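Local coordinates for protein 2-methyl-3-hydroxypyridine-5-carboxylic acid oxygenase (Mesorhizobium loti, PDB 3ALJ) that probably uses a bound flavin (FAD) and molecular oxygen to oxygenate and open the ring of 2-methyl-3-hydroxypyridine-5-carboxylic acid, at residues 167-181 / 266-280. Sequence-based numbering, arbitrary orientation.
With FAD (flavin-adenine dinucleotide), chain B.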
# COMPACT_ATOMS: atom_id res chain seq x y z
N GLY A 167 16.73 3.46 -17.04
CA GLY A 167 17.23 2.13 -17.22
C GLY A 167 17.77 1.60 -15.94
O GLY A 167 18.90 1.98 -15.53
N PHE A 168 16.95 0.80 -15.23
CA PHE A 168 17.47 0.12 -14.05
C PHE A 168 17.31 -1.34 -14.18
O PHE A 168 16.23 -1.87 -14.65
CB PHE A 168 16.57 0.54 -12.82
CG PHE A 168 16.88 1.84 -12.27
CD1 PHE A 168 16.42 2.98 -12.97
CD2 PHE A 168 17.60 1.99 -11.05
CE1 PHE A 168 16.67 4.32 -12.41
CE2 PHE A 168 17.85 3.27 -10.49
CZ PHE A 168 17.42 4.47 -11.18
N LYS A 169 18.37 -2.08 -13.92
CA LYS A 169 18.34 -3.54 -14.01
C LYS A 169 17.28 -3.98 -12.94
O LYS A 169 17.30 -3.56 -11.78
CB LYS A 169 19.78 -4.07 -13.63
CG LYS A 169 19.91 -5.56 -13.65
CD LYS A 169 21.46 -5.86 -13.36
CE LYS A 169 21.78 -7.36 -13.10
NZ LYS A 169 21.22 -7.84 -11.77
N GLN A 170 16.49 -4.92 -13.37
CA GLN A 170 15.26 -5.25 -12.55
C GLN A 170 14.74 -6.63 -12.92
O GLN A 170 14.93 -7.14 -14.04
CB GLN A 170 14.19 -4.21 -12.88
CG GLN A 170 13.73 -4.27 -14.37
CD GLN A 170 12.79 -3.14 -14.78
OE1 GLN A 170 11.61 -3.36 -14.93
NE2 GLN A 170 13.31 -1.97 -14.82
N ASP A 171 13.97 -7.16 -11.96
CA ASP A 171 13.01 -8.24 -12.28
C ASP A 171 11.59 -7.79 -11.96
O ASP A 171 11.38 -7.27 -10.82
CB ASP A 171 13.29 -9.55 -11.54
CG ASP A 171 14.56 -10.25 -12.04
OD1 ASP A 171 14.73 -10.47 -13.30
OD2 ASP A 171 15.39 -10.62 -11.17
N ARG A 172 10.73 -7.86 -12.94
CA ARG A 172 9.32 -7.44 -12.77
C ARG A 172 8.52 -8.67 -13.08
O ARG A 172 8.81 -9.45 -14.02
CB ARG A 172 9.12 -6.22 -13.66
CG ARG A 172 7.73 -5.60 -13.63
CD ARG A 172 7.73 -4.19 -14.31
NE ARG A 172 6.38 -3.85 -14.32
CZ ARG A 172 5.90 -2.92 -15.08
NH1 ARG A 172 6.80 -2.31 -15.94
NH2 ARG A 172 4.65 -2.63 -15.11
N TRP A 173 7.48 -8.92 -12.30
CA TRP A 173 6.66 -10.09 -12.49
C TRP A 173 5.21 -9.72 -12.30
O TRP A 173 4.89 -9.12 -11.27
CB TRP A 173 7.02 -11.17 -11.46
CG TRP A 173 6.18 -12.42 -11.63
CD1 TRP A 173 6.14 -13.24 -12.75
CD2 TRP A 173 5.26 -12.92 -10.72
NE1 TRP A 173 5.23 -14.23 -12.56
CE2 TRP A 173 4.67 -14.10 -11.32
CE3 TRP A 173 4.85 -12.54 -9.43
CZ2 TRP A 173 3.77 -14.92 -10.62
CZ3 TRP A 173 3.87 -13.35 -8.77
CH2 TRP A 173 3.36 -14.53 -9.42
N VAL A 174 4.34 -10.15 -13.20
CA VAL A 174 2.90 -10.00 -12.99
C VAL A 174 2.31 -11.36 -12.92
O VAL A 174 2.49 -12.17 -13.85
CB VAL A 174 2.26 -9.25 -14.17
CG1 VAL A 174 0.76 -9.00 -13.87
CG2 VAL A 174 3.03 -7.87 -14.44
N SER A 175 1.52 -11.60 -11.84
CA SER A 175 0.87 -12.89 -11.68
C SER A 175 -0.30 -13.11 -12.64
O SER A 175 -0.90 -12.14 -13.14
CB SER A 175 0.31 -12.98 -10.26
OG SER A 175 0.03 -14.34 -9.98
N LYS A 176 -0.59 -14.39 -12.87
CA LYS A 176 -1.92 -14.73 -13.48
C LYS A 176 -3.01 -14.68 -12.43
O LYS A 176 -4.18 -14.36 -12.76
CB LYS A 176 -1.87 -16.15 -14.05
CG LYS A 176 -0.87 -16.39 -15.25
CD LYS A 176 -0.78 -15.28 -16.27
CE LYS A 176 -0.17 -15.81 -17.62
NZ LYS A 176 -0.41 -14.83 -18.78
N ASP A 177 -2.67 -15.02 -11.17
CA ASP A 177 -3.71 -14.93 -10.13
C ASP A 177 -3.78 -13.54 -9.49
O ASP A 177 -2.99 -12.63 -9.69
CB ASP A 177 -3.43 -16.00 -9.06
CG ASP A 177 -3.55 -17.42 -9.58
OD1 ASP A 177 -4.44 -17.76 -10.43
OD2 ASP A 177 -2.79 -18.27 -9.05
N GLY A 178 -4.99 -13.36 -8.91
CA GLY A 178 -5.31 -12.05 -8.28
C GLY A 178 -6.59 -12.18 -7.45
O GLY A 178 -6.86 -13.24 -6.85
N LEU A 179 -7.29 -11.07 -7.30
CA LEU A 179 -8.41 -11.08 -6.39
C LEU A 179 -9.23 -9.89 -6.67
O LEU A 179 -8.91 -9.00 -7.52
CB LEU A 179 -7.83 -10.91 -4.97
CG LEU A 179 -7.31 -9.51 -4.52
CD1 LEU A 179 -7.19 -9.59 -2.97
CD2 LEU A 179 -6.13 -8.99 -5.24
N ILE A 180 -10.35 -9.90 -6.02
CA ILE A 180 -11.42 -8.90 -6.26
C ILE A 180 -11.58 -8.15 -4.96
O ILE A 180 -12.03 -8.74 -3.95
CB ILE A 180 -12.74 -9.60 -6.66
CG1 ILE A 180 -12.51 -10.42 -7.91
CG2 ILE A 180 -13.79 -8.48 -6.88
CD1 ILE A 180 -13.65 -11.54 -8.10
N ARG A 181 -11.24 -6.83 -4.91
CA ARG A 181 -11.33 -6.04 -3.68
C ARG A 181 -12.48 -5.03 -3.83
O ARG A 181 -12.58 -4.34 -4.84
CB ARG A 181 -10.00 -5.31 -3.51
CG ARG A 181 -8.79 -6.17 -3.16
CD ARG A 181 -7.56 -5.34 -3.11
NE ARG A 181 -7.14 -5.02 -4.47
CZ ARG A 181 -6.17 -4.17 -4.74
NH1 ARG A 181 -5.44 -3.63 -3.78
NH2 ARG A 181 -5.88 -3.94 -6.03
N ARG A 266 -13.07 -5.45 -10.21
CA ARG A 266 -12.04 -5.95 -11.11
C ARG A 266 -11.36 -7.17 -10.42
O ARG A 266 -11.21 -7.14 -9.17
CB ARG A 266 -10.96 -4.91 -11.35
CG ARG A 266 -11.46 -3.73 -12.27
CD ARG A 266 -10.19 -2.76 -12.59
NE ARG A 266 -9.47 -2.51 -11.34
CZ ARG A 266 -9.89 -1.68 -10.37
NH1 ARG A 266 -10.95 -0.90 -10.61
NH2 ARG A 266 -9.23 -1.61 -9.19
N TYR A 267 -10.86 -8.06 -11.25
CA TYR A 267 -9.93 -9.13 -10.79
C TYR A 267 -8.51 -8.62 -11.00
O TYR A 267 -7.96 -8.79 -12.17
CB TYR A 267 -10.23 -10.43 -11.54
CG TYR A 267 -9.45 -11.63 -11.06
CD1 TYR A 267 -8.28 -12.04 -11.72
CD2 TYR A 267 -9.87 -12.36 -9.97
CE1 TYR A 267 -7.53 -13.11 -11.30
CE2 TYR A 267 -9.17 -13.45 -9.51
CZ TYR A 267 -8.01 -13.87 -10.19
OH TYR A 267 -7.27 -14.96 -9.80
N ASP A 268 -7.92 -8.00 -10.01
CA ASP A 268 -6.58 -7.31 -10.12
C ASP A 268 -5.50 -8.35 -9.79
O ASP A 268 -5.67 -9.19 -8.95
CB ASP A 268 -6.43 -6.15 -9.15
CG ASP A 268 -7.36 -4.98 -9.50
OD1 ASP A 268 -7.47 -4.71 -10.71
OD2 ASP A 268 -7.83 -4.40 -8.49
N LYS A 269 -4.39 -8.28 -10.49
CA LYS A 269 -3.30 -9.23 -10.38
C LYS A 269 -2.24 -8.70 -9.49
O LYS A 269 -2.09 -7.48 -9.29
CB LYS A 269 -2.61 -9.45 -11.78
CG LYS A 269 -3.57 -9.65 -12.83
CD LYS A 269 -4.41 -10.84 -12.61
CE LYS A 269 -5.20 -11.07 -13.94
NZ LYS A 269 -6.29 -9.98 -14.11
N TYR A 270 -1.56 -9.66 -8.90
CA TYR A 270 -0.39 -9.33 -8.12
C TYR A 270 0.81 -8.97 -8.97
O TYR A 270 0.94 -9.39 -10.12
CB TYR A 270 0.03 -10.50 -7.20
CG TYR A 270 -1.13 -11.04 -6.38
CD1 TYR A 270 -1.68 -12.27 -6.59
CD2 TYR A 270 -1.66 -10.22 -5.38
CE1 TYR A 270 -2.74 -12.73 -5.82
CE2 TYR A 270 -2.69 -10.63 -4.57
CZ TYR A 270 -3.21 -11.88 -4.78
OH TYR A 270 -4.26 -12.36 -3.94
N GLU A 271 1.66 -8.10 -8.44
CA GLU A 271 2.81 -7.69 -9.27
C GLU A 271 3.93 -7.25 -8.43
O GLU A 271 3.77 -6.56 -7.39
CB GLU A 271 2.39 -6.59 -10.22
CG GLU A 271 3.54 -6.05 -11.10
CD GLU A 271 3.02 -5.10 -12.25
OE1 GLU A 271 1.81 -4.79 -12.28
OE2 GLU A 271 3.93 -4.70 -13.04
N THR A 272 5.14 -7.63 -8.84
CA THR A 272 6.31 -7.27 -8.06
C THR A 272 7.40 -6.67 -8.84
O THR A 272 7.49 -6.89 -10.10
CB THR A 272 6.89 -8.54 -7.31
OG1 THR A 272 7.33 -9.52 -8.29
CG2 THR A 272 5.84 -9.22 -6.43
N THR A 273 8.24 -5.87 -8.21
CA THR A 273 9.48 -5.25 -8.84
C THR A 273 10.60 -5.33 -7.84
O THR A 273 10.43 -5.11 -6.64
CB THR A 273 9.30 -3.72 -9.29
OG1 THR A 273 8.83 -2.96 -8.14
CG2 THR A 273 8.17 -3.61 -10.29
N LYS A 274 11.78 -5.63 -8.39
CA LYS A 274 12.97 -5.59 -7.52
C LYS A 274 14.13 -5.04 -8.40
O LYS A 274 14.23 -5.51 -9.56
CB LYS A 274 13.40 -6.97 -6.93
CG LYS A 274 14.53 -6.78 -5.85
CD LYS A 274 14.68 -8.14 -5.16
CE LYS A 274 15.78 -7.95 -4.14
NZ LYS A 274 15.85 -9.33 -3.38
N LEU A 275 14.88 -4.07 -7.85
CA LEU A 275 15.88 -3.35 -8.66
C LEU A 275 17.31 -3.48 -8.10
O LEU A 275 17.46 -3.62 -6.93
CB LEU A 275 15.59 -1.84 -8.67
CG LEU A 275 14.26 -1.33 -9.22
CD1 LEU A 275 14.20 0.23 -9.33
CD2 LEU A 275 13.52 -2.03 -10.20
N ASP A 276 18.28 -3.33 -9.01
CA ASP A 276 19.74 -3.31 -8.66
C ASP A 276 19.97 -2.18 -7.59
O ASP A 276 20.73 -2.30 -6.61
CB ASP A 276 20.59 -3.13 -9.95
CG ASP A 276 22.09 -3.13 -9.66
OD1 ASP A 276 22.74 -2.08 -9.94
OD2 ASP A 276 22.57 -4.18 -9.20
N SER A 277 19.35 -1.03 -7.88
CA SER A 277 19.49 0.14 -7.05
C SER A 277 18.30 1.01 -7.14
O SER A 277 17.49 0.79 -8.07
CB SER A 277 20.81 0.92 -7.38
OG SER A 277 20.59 1.55 -8.64
N TRP A 278 18.18 1.97 -6.25
CA TRP A 278 16.97 2.89 -6.22
C TRP A 278 17.28 4.29 -6.57
O TRP A 278 16.42 5.15 -6.57
CB TRP A 278 16.36 2.88 -4.79
CG TRP A 278 15.78 1.56 -4.38
CD1 TRP A 278 15.63 0.39 -5.12
CD2 TRP A 278 15.24 1.28 -3.10
NE1 TRP A 278 15.01 -0.62 -4.34
CE2 TRP A 278 14.77 -0.05 -3.11
CE3 TRP A 278 15.07 2.04 -1.96
CZ2 TRP A 278 14.12 -0.61 -1.99
CZ3 TRP A 278 14.48 1.48 -0.83
CH2 TRP A 278 14.00 0.18 -0.87
N THR A 279 18.55 4.57 -6.97
CA THR A 279 18.99 5.99 -7.13
C THR A 279 19.87 6.09 -8.37
O THR A 279 20.52 5.12 -8.79
CB THR A 279 19.85 6.47 -5.94
OG1 THR A 279 21.07 5.71 -5.90
CG2 THR A 279 19.05 6.27 -4.62
N ARG A 280 19.83 7.29 -8.92
CA ARG A 280 20.82 7.60 -9.99
C ARG A 280 20.96 9.11 -9.99
O ARG A 280 20.07 9.83 -10.33
CB ARG A 280 20.38 7.01 -11.34
CG ARG A 280 21.54 6.97 -12.34
CD ARG A 280 22.27 5.67 -12.11
NE ARG A 280 21.39 4.51 -12.16
CZ ARG A 280 21.05 3.86 -13.26
NH1 ARG A 280 20.30 2.76 -13.13
NH2 ARG A 280 21.46 4.24 -14.46
PA FAD B . 0.75 3.80 -6.70
O1A FAD B . -0.17 3.72 -5.53
O2A FAD B . 0.60 2.90 -7.78
O5B FAD B . 0.66 5.30 -7.22
C5B FAD B . 1.42 5.74 -8.39
C4B FAD B . 0.64 6.97 -8.83
O4B FAD B . 1.46 7.45 -9.95
C3B FAD B . -0.70 6.70 -9.42
O3B FAD B . -1.67 7.65 -8.94
C2B FAD B . -0.44 6.76 -10.97
O2B FAD B . -1.59 7.18 -11.72
C1B FAD B . 0.60 7.82 -11.10
N9A FAD B . 1.50 7.64 -12.19
C8A FAD B . 1.91 6.48 -12.81
N7A FAD B . 2.83 6.73 -13.75
C5A FAD B . 3.01 8.11 -13.75
C6A FAD B . 3.90 8.94 -14.43
N6A FAD B . 4.75 8.42 -15.38
N1A FAD B . 3.84 10.24 -14.15
C2A FAD B . 2.98 10.76 -13.26
N3A FAD B . 2.12 10.00 -12.53
C4A FAD B . 2.18 8.66 -12.78
N1 FAD B . -0.11 -2.09 0.93
C2 FAD B . -0.30 -1.86 2.22
O2 FAD B . 0.44 -1.13 2.90
N3 FAD B . -1.37 -2.47 2.88
C4 FAD B . -2.28 -3.28 2.21
O4 FAD B . -3.33 -3.69 2.83
C4X FAD B . -2.04 -3.51 0.86
N5 FAD B . -2.88 -4.44 0.15
C5X FAD B . -2.59 -4.71 -1.18
C6 FAD B . -3.32 -5.69 -1.88
C7 FAD B . -3.08 -5.92 -3.21
C7M FAD B . -3.92 -6.99 -3.96
C8 FAD B . -2.07 -5.25 -3.87
C8M FAD B . -1.74 -5.51 -5.35
C9 FAD B . -1.32 -4.28 -3.18
C9A FAD B . -1.55 -4.03 -1.80
N10 FAD B . -0.76 -3.06 -1.05
C10 FAD B . -0.99 -2.86 0.26
C1' FAD B . 0.40 -2.34 -1.76
C2' FAD B . -0.06 -0.94 -2.16
O2' FAD B . -1.24 -1.04 -2.98
C3' FAD B . 1.03 -0.28 -3.03
O3' FAD B . 2.33 -0.75 -2.53
C4' FAD B . 1.07 1.19 -2.95
O4' FAD B . -0.20 1.68 -3.49
C5' FAD B . 2.15 1.77 -3.81
O5' FAD B . 2.10 3.19 -3.70
P FAD B . 2.93 4.01 -4.77
O1P FAD B . 2.65 5.42 -4.46
O2P FAD B . 4.35 3.54 -4.87
O3P FAD B . 2.27 3.60 -6.19
O HOH W 1 21.12 2.98 -17.03
O HOH W 2 9.96 -9.11 -9.16
O HOH W 3 -8.82 -6.23 -6.65
O HOH W 4 -12.02 -4.62 -7.56
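G178 is pressed between two tyrosines of 266-280. Its CA lies off-centre over the Y267 ring, 4.2 Å from the centroid in a CH-pi contact, and 3.6 Å from CE1 of Y270. The Y267 ring reaches this place because CG stands anti to the backbone N (chi1 -174°); its OH takes a weak bond from G178 N and pairs with A228 O. Beyond the glycine, L179 and Y270 cross at about a right angle, with L179 CD2 3.9 Å from Y270 CE2, and both side chains touch the flavin methyl C7M. R181 lays one guanidinium face over that methyl, while its NH2 makes a salt bridge to D268 OD2 (3.2 Å) from above the carboxylate plane. R266 grips the same carboxylate side-on, one nitrogen to each oxygen, so OD2 accepts from both arginines in a salt-bridge network, which probably stabilises the negative charge.

The backbones form an antiparallel pair at the edge of the seven-stranded mixed sheet, 267-275 being outermost; as in related flavin hydroxylases, that sheet probably belongs to the substrate-binding part, whereas 279-280 joins the Rossmann-type sheet. Paired amides and carbonyls of D171 with K274 and W173 with T272 fix the register, which slips by two residues at a beta bulge between V174 and G178.

Along 171-174 the backbones stay regularly bonded, but the side chains face solvent. R172 and E271 form a nearly coplanar salt bridge (planes 9° apart), NE and NH2 both bonding to OE2, with V174 CG2 3.5 Å from E271 CD. On the opposite face a water joins D171 O to T272 OG1. At the far end F168 is buried: R280 NH1 sits 3.4 Å above the centre of its ring, a cation-pi contact, and bonds to G167 O at 2.9 Å.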